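Side-chain contact in PA1221 (Pseudomonas aeruginosa, PDB 4DG8), which belongs to the ANL superfamily of AMP-binding enzymes, carries a phosphopantetheine attachment domain in the same chain, and is seen here with adenosine monophosphate bound: residues L346-G351 / P357-E362. Numbering follows the deposited sequence.
Sequences LLDEHG and PDRAGE
Leu347 and Glu362 form an antiparallel hydrogen-bonded pair where strands 342-347 and 361-367 meet, two strands of an antiparallel sheet in the AMP-binding part of the protein. Leu347 N donates to Glu362 O at 2.9 Å, and Glu362 N returns a bond to Leu347 O at 3.0 Å. Both bonds are nearly straight at hydrogen. Glu362 O also receives a CA-H...O contact from Leu346 CA (3.4 Å).

The tight part lies beside Gly361, which is buried and brings its bare CA to 3.5 Å from Leu347 O. The side chain of Leu346 lies along the Gly361 backbone. Its chi1 of -159° turns CG opposite the backbone N, which sets CD1 at 3.7 Å from Gly361 O and CD2 at 3.8 Å from Arg359 O. Tyr406 and Leu412, from neighbouring strands, also pack on this leucine.

Past the strand ends the contact loosens. Asp348 begins a type I turn to Gly351. Arg359 reaches across, extended from CG to NE, and its NH2 meets Asp348 OD2 at 2.9 Å. OD2 sits at the guanidinium edge, near its plane, though the carboxylate itself is turned by 53°; the N-H...O angle is only 125°, so the hydrogen bond within this salt bridge is weak. The other carboxylate oxygen, OD1, takes Gln352 N and, weakly, His350 N, while Arg359 NH1 pairs with Glu356.

Glu362 OE2 accepts a hydrogen bond from Gly401 N on strand 393-406, the side chain lying about 9 Å from AMP. The chemistry thus divides: the reciprocal amide bonds set the register and the methyls of Leu346 pack against the backbone of the second strand, whereas the single skewed ion pair, between partly exposed residues, probably adds a softer tie between the loop ends.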
loop_
_atom_site.group_PDB
_atom_site.type_symbol
_atom_site.label_atom_id
_atom_site.label_comp_id
_atom_site.label_asym_id
_atom_site.label_seq_id
_atom_site.Cartn_x
_atom_site.Cartn_y
_atom_site.Cartn_z
ATOM N N LEU A 346 -0.862 17.547 -15.389
ATOM C CA LEU A 346 0.560 17.399 -15.605
ATOM C C LEU A 346 1.138 18.818 -15.659
ATOM O O LEU A 346 0.747 19.604 -16.518
ATOM C CB LEU A 346 0.770 16.681 -16.941
ATOM C CG LEU A 346 2.100 15.977 -17.190
ATOM C CD1 LEU A 346 2.300 14.835 -16.185
ATOM C CD2 LEU A 346 2.145 15.476 -18.626
ATOM N N LEU A 347 2.047 19.149 -14.740
ATOM C CA LEU A 347 2.567 20.522 -14.615
ATOM C C LEU A 347 4.031 20.706 -15.019
ATOM O O LEU A 347 4.888 19.915 -14.634
ATOM C CB LEU A 347 2.383 21.037 -13.190
ATOM C CG LEU A 347 0.947 21.206 -12.712
ATOM C CD1 LEU A 347 0.938 21.963 -11.393
ATOM C CD2 LEU A 347 0.107 21.934 -13.752
ATOM N N ASP A 348 4.324 21.766 -15.772
ATOM C CA ASP A 348 5.701 22.013 -16.219
ATOM C C ASP A 348 6.574 22.690 -15.163
ATOM O O ASP A 348 6.154 22.890 -14.022
ATOM C CB ASP A 348 5.748 22.790 -17.548
ATOM C CG ASP A 348 5.188 24.205 -17.440
ATOM O OD1 ASP A 348 5.278 24.829 -16.356
ATOM O OD2 ASP A 348 4.663 24.703 -18.459
ATOM N N GLU A 349 7.799 23.022 -15.554
ATOM C CA GLU A 349 8.743 23.707 -14.681
ATOM C C GLU A 349 8.157 25.003 -14.111
ATOM O O GLU A 349 8.452 25.383 -12.978
ATOM C CB GLU A 349 10.024 24.011 -15.457
ATOM C CG GLU A 349 9.847 23.882 -16.966
ATOM C CD GLU A 349 10.736 24.829 -17.748
ATOM O OE1 GLU A 349 11.630 25.457 -17.139
ATOM O OE2 GLU A 349 10.532 24.950 -18.976
ATOM N N HIS A 350 7.316 25.668 -14.898
ATOM C CA HIS A 350 6.763 26.966 -14.522
ATOM C C HIS A 350 5.457 26.841 -13.734
ATOM O O HIS A 350 4.825 27.846 -13.389
ATOM C CB HIS A 350 6.548 27.829 -15.767
ATOM C CG HIS A 350 7.795 28.065 -16.561
ATOM N ND1 HIS A 350 8.867 28.780 -16.070
ATOM C CD2 HIS A 350 8.138 27.688 -17.816
ATOM C CE1 HIS A 350 9.818 28.829 -16.986
ATOM N NE2 HIS A 350 9.401 28.175 -18.056
ATOM N N GLY A 351 5.056 25.605 -13.452
ATOM C CA GLY A 351 3.819 25.355 -12.738
ATOM C C GLY A 351 2.612 25.521 -13.641
ATOM O O GLY A 351 1.497 25.742 -13.173
ATOM N N PRO A 357 0.648 16.306 -25.878
ATOM C CA PRO A 357 1.325 15.007 -25.772
ATOM C C PRO A 357 2.850 15.114 -25.801
ATOM O O PRO A 357 3.396 16.148 -26.191
ATOM C CB PRO A 357 0.838 14.261 -27.023
ATOM C CG PRO A 357 0.511 15.333 -27.990
ATOM C CD PRO A 357 -0.061 16.448 -27.164
ATOM N N ASP A 358 3.521 14.046 -25.384
ATOM C CA ASP A 358 4.974 13.931 -25.512
ATOM C C ASP A 358 5.709 15.172 -25.019
ATOM O O ASP A 358 6.672 15.627 -25.646
ATOM C CB ASP A 358 5.374 13.645 -26.963
ATOM C CG ASP A 358 4.520 12.568 -27.601
ATOM O OD1 ASP A 358 4.613 11.392 -27.177
ATOM O OD2 ASP A 358 3.760 12.900 -28.536
ATOM N N ARG A 359 5.228 15.733 -23.917
ATOM C CA ARG A 359 5.936 16.798 -23.225
ATOM C C ARG A 359 5.916 16.446 -21.736
ATOM O O ARG A 359 4.847 16.400 -21.122
ATOM C CB ARG A 359 5.246 18.140 -23.476
ATOM C CG ARG A 359 6.072 19.353 -23.077
ATOM C CD ARG A 359 5.319 20.656 -23.323
ATOM N NE ARG A 359 5.714 21.686 -22.366
ATOM C CZ ARG A 359 4.879 22.569 -21.823
ATOM N NH1 ARG A 359 3.592 22.558 -22.147
ATOM N NH2 ARG A 359 5.333 23.464 -20.956
ATOM N N ALA A 360 7.093 16.192 -21.164
ATOM C CA ALA A 360 7.200 15.681 -19.796
ATOM C C ALA A 360 6.872 16.720 -18.726
ATOM O O ALA A 360 7.230 17.890 -18.844
ATOM C CB ALA A 360 8.590 15.087 -19.549
ATOM N N GLY A 361 6.195 16.271 -17.675
ATOM C CA GLY A 361 5.844 17.127 -16.561
ATOM C C GLY A 361 5.688 16.317 -15.289
ATOM O O GLY A 361 5.924 15.104 -15.278
ATOM N N GLU A 362 5.302 16.992 -14.210
ATOM C CA GLU A 362 5.046 16.317 -12.951
ATOM C C GLU A 362 3.546 16.066 -12.765
ATOM O O GLU A 362 2.713 16.943 -13.043
ATOM C CB GLU A 362 5.606 17.126 -11.785
ATOM C CG GLU A 362 5.231 16.563 -10.428
ATOM C CD GLU A 362 5.656 17.459 -9.281
ATOM O OE1 GLU A 362 6.033 18.628 -9.531
ATOM O OE2 GLU A 362 5.621 16.984 -8.128
#